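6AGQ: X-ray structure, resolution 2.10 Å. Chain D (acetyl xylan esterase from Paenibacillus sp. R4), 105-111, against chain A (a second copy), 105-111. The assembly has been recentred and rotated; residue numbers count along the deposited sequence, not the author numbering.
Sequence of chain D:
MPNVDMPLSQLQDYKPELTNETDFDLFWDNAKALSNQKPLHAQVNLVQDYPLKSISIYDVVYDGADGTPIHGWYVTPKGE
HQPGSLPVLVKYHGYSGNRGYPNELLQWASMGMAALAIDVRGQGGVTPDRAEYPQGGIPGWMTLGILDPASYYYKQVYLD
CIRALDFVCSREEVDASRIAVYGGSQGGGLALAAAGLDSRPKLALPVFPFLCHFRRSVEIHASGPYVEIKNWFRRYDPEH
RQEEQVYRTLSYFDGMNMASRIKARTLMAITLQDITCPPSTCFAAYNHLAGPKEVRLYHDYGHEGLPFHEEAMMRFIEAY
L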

ATOM      1  N   LEU D 105     -32.391  -0.125 -15.964  1.00 31.78           N
ATOM      2  CA  LEU D 105     -33.498  -1.060 -16.060  1.00 31.60           C
ATOM      3  C   LEU D 105     -34.026  -1.212 -17.487  1.00 32.22           C
ATOM      4  O   LEU D 105     -35.019  -1.898 -17.738  1.00 28.56           O
ATOM      5  CB  LEU D 105     -34.632  -0.616 -15.120  1.00 31.16           C
ATOM      6  CG  LEU D 105     -34.200  -0.391 -13.660  1.00 30.73           C
ATOM      7  CD1 LEU D 105     -35.402   0.163 -12.891  1.00 29.28           C
ATOM      8  CD2 LEU D 105     -33.687  -1.691 -13.053  1.00 31.87           C
ATOM      9  N   LEU D 106     -33.319  -0.611 -18.434  1.00 33.89           N
ATOM     10  CA  LEU D 106     -33.697  -0.653 -19.831  1.00 31.42           C
ATOM     11  C   LEU D 106     -33.761  -2.068 -20.395  1.00 29.78           C
ATOM     12  O   LEU D 106     -34.724  -2.405 -21.098  1.00 27.87           O
ATOM     13  CB  LEU D 106     -32.721   0.215 -20.594  1.00 36.44           C
ATOM     14  CG  LEU D 106     -32.882   0.564 -22.049  1.00 42.27           C
ATOM     15  CD1 LEU D 106     -31.933  -0.330 -22.814  1.00 42.05           C
ATOM     16  CD2 LEU D 106     -34.321   0.548 -22.607  1.00 40.31           C
ATOM     17  N   GLN D 107     -32.761  -2.893 -20.104  1.00 29.92           N
ATOM     18  CA  GLN D 107     -32.768  -4.306 -20.504  1.00 36.12           C
ATOM     19  C   GLN D 107     -34.046  -5.106 -20.226  1.00 34.33           C
ATOM     20  O   GLN D 107     -34.492  -5.872 -21.089  1.00 32.69           O
ATOM     21  CB  GLN D 107     -31.568  -5.064 -19.931  1.00 39.88           C
ATOM     22  CG  GLN D 107     -31.520  -5.095 -18.397  1.00 49.09           C
ATOM     23  CD  GLN D 107     -30.098  -5.243 -17.866  1.00 55.41           C
ATOM     24  OE1 GLN D 107     -29.257  -5.928 -18.470  1.00 58.46           O
ATOM     25  NE2 GLN D 107     -29.818  -4.591 -16.731  1.00 60.77           N
ATOM     26  N   TRP D 108     -34.640  -4.912 -19.045  1.00 31.69           N
ATOM     27  CA  TRP D 108     -35.882  -5.613 -18.673  1.00 29.14           C
ATOM     28  C   TRP D 108     -37.062  -5.091 -19.477  1.00 29.85           C
ATOM     29  O   TRP D 108     -37.854  -5.875 -19.936  1.00 32.90           O
ATOM     30  CB  TRP D 108     -36.166  -5.497 -17.169  1.00 27.58           C
ATOM     31  CG  TRP D 108     -34.962  -5.752 -16.380  1.00 25.61           C
ATOM     32  CD1 TRP D 108     -34.383  -4.929 -15.493  1.00 26.66           C
ATOM     33  CD2 TRP D 108     -34.193  -6.919 -16.425  1.00 27.40           C
ATOM     34  NE1 TRP D 108     -33.268  -5.512 -14.975  1.00 29.18           N
ATOM     35  CE2 TRP D 108     -33.135  -6.751 -15.525  1.00 28.82           C
ATOM     36  CE3 TRP D 108     -34.290  -8.122 -17.157  1.00 29.81           C
ATOM     37  CZ2 TRP D 108     -32.158  -7.725 -15.321  1.00 27.22           C
ATOM     38  CZ3 TRP D 108     -33.317  -9.088 -16.964  1.00 31.32           C
ATOM     39  CH2 TRP D 108     -32.266  -8.876 -16.044  1.00 29.34           C
ATOM     40  N   ALA D 109     -37.146  -3.790 -19.713  1.00 27.37           N
ATOM     41  CA  ALA D 109     -38.245  -3.247 -20.551  1.00 31.26           C
ATOM     42  C   ALA D 109     -38.215  -3.672 -22.016  1.00 33.08           C
ATOM     43  O   ALA D 109     -39.272  -3.807 -22.675  1.00 37.19           O
ATOM     44  CB  ALA D 109     -38.274  -1.740 -20.486  1.00 30.81           C
ATOM     45  N   SER D 110     -37.014  -3.834 -22.554  1.00 32.42           N
ATOM     46  CA  SER D 110     -36.847  -4.226 -23.935  1.00 32.94           C
ATOM     47  C   SER D 110     -37.175  -5.749 -24.076  1.00 33.12           C
ATOM     48  O   SER D 110     -37.645  -6.150 -25.109  1.00 32.98           O
ATOM     49  CB  SER D 110     -35.441  -3.870 -24.388  1.00 36.56           C
ATOM     50  OG  SER D 110     -34.493  -4.665 -23.708  1.00 41.95           O
ATOM     51  N   MET D 111     -37.029  -6.538 -22.998  1.00 29.84           N
ATOM     52  CA  MET D 111     -37.624  -7.894 -22.894  1.00 31.99           C
ATOM     53  C   MET D 111     -39.154  -7.929 -22.662  1.00 31.76           C
ATOM     54  O   MET D 111     -39.703  -8.997 -22.465  1.00 33.13           O
ATOM     55  CB  MET D 111     -36.940  -8.708 -21.779  1.00 31.60           C
ATOM     56  CG  MET D 111     -35.464  -8.970 -22.065  1.00 40.03           C
ATOM     57  SD  MET D 111     -34.549  -9.724 -20.695  1.00 46.62           S
ATOM     58  CE  MET D 111     -35.424 -11.268 -20.529  1.00 47.74           C
TER
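Chain A, residues 105-111: LLQWASM

Chain A lies on chain D as a second copy of the same short helical turn. In each copy the backbone is held by a hydrogen bond: Ser110(D) N donates to Leu106(D) O at 3.1 Å, and Ser110(A) N to Leu106(A) O at 2.8 Å. The two helix axes run in broadly the same direction, crossing at 50°, and come no closer than 10.5 Å. The backbones therefore stay apart, and side chains fill the gap. The register is nearly symmetric. Leu106(D) CA is 7.2 Å from Gln107(A) CA, Gln107(D) CA is 7.4 Å from Leu106(A) CA, and the CA atoms of Ser110(D) and Ser110(A) are 7.3 Å apart.

The apolar contact is centred on the two leucines. The CA-to-CB bonds of Leu106(D) and Leu106(A) point toward the other stretch, and Leu106(D) CD1 packs 3.5 Å from Leu106(A) CG. Their chi1 angles are both t, but chi2 differs: -102° in Leu106(D), between wells, and p in Leu106(A). The side-chain symmetry is thus inexact.

Each leucine also reaches the residue that follows the other leucine. Leu106(A) CD2 lies 3.5 Å from Gln107(D) CA, and Leu106(D) CD1 lies 3.9 Å from Gln107(A) CA. In both pairs the closest glutamine atom is CA. The ends of both glutamine side chains lead away.

The serines complete the patch by van der Waals contact. Leu106(D) CD2 is 3.7 Å from Ser110(A) OG, and Ser110(D) OG is 3.7 Å from Leu106(A) CD2. Each hydroxyl donates a hydrogen bond within its own chain: Ser110(D) OG to Gln107(D) O at 2.9 Å, and Ser110(A) OG to Gln107(A) O at 3.0 Å.

No hydrogen bond crosses between the stretches. The CA-to-CB bonds of Trp108(D) and Trp108(A) point away, and neither residue is in contact. The contact is small, burying 204 Å² in total.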

ATOM      1  N   LEU A 105     -24.552  -2.781 -26.153  1.00 28.42           N
ATOM      2  CA  LEU A 105     -24.987  -1.911 -27.230  1.00 28.47           C
ATOM      3  C   LEU A 105     -26.524  -1.748 -27.281  1.00 27.97           C
ATOM      4  O   LEU A 105     -27.036  -0.977 -28.082  1.00 23.94           O
ATOM      5  CB  LEU A 105     -24.480  -2.476 -28.546  1.00 27.95           C
ATOM      6  CG  LEU A 105     -22.967  -2.722 -28.622  1.00 29.22           C
ATOM      7  CD1 LEU A 105     -22.546  -3.349 -29.955  1.00 28.10           C
ATOM      8  CD2 LEU A 105     -22.230  -1.403 -28.405  1.00 31.20           C
ATOM      9  N   LEU A 106     -27.247  -2.460 -26.424  1.00 27.63           N
ATOM     10  CA  LEU A 106     -28.724  -2.356 -26.344  1.00 30.68           C
ATOM     11  C   LEU A 106     -29.337  -0.941 -26.223  1.00 27.36           C
ATOM     12  O   LEU A 106     -30.323  -0.620 -26.859  1.00 30.23           O
ATOM     13  CB  LEU A 106     -29.232  -3.226 -25.171  1.00 31.10           C
ATOM     14  CG  LEU A 106     -30.679  -2.998 -24.739  1.00 34.40           C
ATOM     15  CD1 LEU A 106     -31.686  -3.309 -25.869  1.00 32.83           C
ATOM     16  CD2 LEU A 106     -30.924  -3.853 -23.497  1.00 40.02           C
ATOM     17  N   GLN A 107     -28.854  -0.194 -25.280  1.00 29.25           N
ATOM     18  CA  GLN A 107     -29.206   1.197 -25.084  1.00 34.40           C
ATOM     19  C   GLN A 107     -29.316   1.961 -26.389  1.00 35.90           C
ATOM     20  O   GLN A 107     -30.303   2.647 -26.621  1.00 37.59           O
ATOM     21  CB  GLN A 107     -28.197   1.928 -24.221  1.00 39.83           C
ATOM     22  CG  GLN A 107     -27.052   1.093 -23.647  1.00 50.94           C
ATOM     23  CD  GLN A 107     -25.998   1.956 -23.012  1.00 56.89           C
ATOM     24  OE1 GLN A 107     -26.268   3.099 -22.632  1.00 69.36           O
ATOM     25  NE2 GLN A 107     -24.786   1.428 -22.903  1.00 59.35           N
ATOM     26  N   TRP A 108     -28.317   1.813 -27.265  1.00 34.78           N
ATOM     27  CA  TRP A 108     -28.328   2.505 -28.564  1.00 30.23           C
ATOM     28  C   TRP A 108     -29.413   1.963 -29.443  1.00 31.00           C
ATOM     29  O   TRP A 108     -30.148   2.762 -29.998  1.00 31.87           O
ATOM     30  CB  TRP A 108     -26.997   2.391 -29.225  1.00 30.12           C
ATOM     31  CG  TRP A 108     -25.897   2.806 -28.292  1.00 29.27           C
ATOM     32  CD1 TRP A 108     -24.843   2.057 -27.939  1.00 27.53           C
ATOM     33  CD2 TRP A 108     -25.766   4.057 -27.593  1.00 31.08           C
ATOM     34  NE1 TRP A 108     -24.076   2.715 -27.051  1.00 34.08           N
ATOM     35  CE2 TRP A 108     -24.583   3.975 -26.849  1.00 31.24           C
ATOM     36  CE3 TRP A 108     -26.521   5.254 -27.556  1.00 36.14           C
ATOM     37  CZ2 TRP A 108     -24.120   5.023 -26.030  1.00 33.89           C
ATOM     38  CZ3 TRP A 108     -26.062   6.316 -26.769  1.00 35.15           C
ATOM     39  CH2 TRP A 108     -24.871   6.188 -26.006  1.00 36.98           C
ATOM     40  N   ALA A 109     -29.582   0.620 -29.497  1.00 31.13           N
ATOM     41  CA  ALA A 109     -30.615   0.036 -30.302  1.00 32.16           C
ATOM     42  C   ALA A 109     -32.016   0.418 -29.845  1.00 34.63           C
ATOM     43  O   ALA A 109     -32.914   0.649 -30.663  1.00 30.54           O
ATOM     44  CB  ALA A 109     -30.478  -1.481 -30.345  1.00 36.66           C
ATOM     45  N   SER A 110     -32.228   0.487 -28.543  1.00 34.64           N
ATOM     46  CA  SER A 110     -33.531   0.887 -28.041  1.00 36.91           C
ATOM     47  C   SER A 110     -33.874   2.330 -28.388  1.00 35.03           C
ATOM     48  O   SER A 110     -35.044   2.672 -28.441  1.00 38.28           O
ATOM     49  CB  SER A 110     -33.621   0.646 -26.525  1.00 38.81           C
ATOM     50  OG  SER A 110     -33.025   1.739 -25.859  1.00 47.69           O
ATOM     51  N   MET A 111     -32.884   3.176 -28.664  1.00 36.92           N
ATOM     52  CA  MET A 111     -33.165   4.528 -29.224  1.00 36.72           C
ATOM     53  C   MET A 111     -33.319   4.560 -30.733  1.00 35.54           C
ATOM     54  O   MET A 111     -33.297   5.652 -31.344  1.00 36.48           O
ATOM     55  CB  MET A 111     -32.059   5.536 -28.859  1.00 40.52           C
ATOM     56  CG  MET A 111     -31.747   5.632 -27.381  1.00 45.05           C
ATOM     57  SD  MET A 111     -30.198   6.473 -27.083  1.00 51.13           S
ATOM     58  CE  MET A 111     -30.647   8.175 -27.423  1.00 46.88           C
TER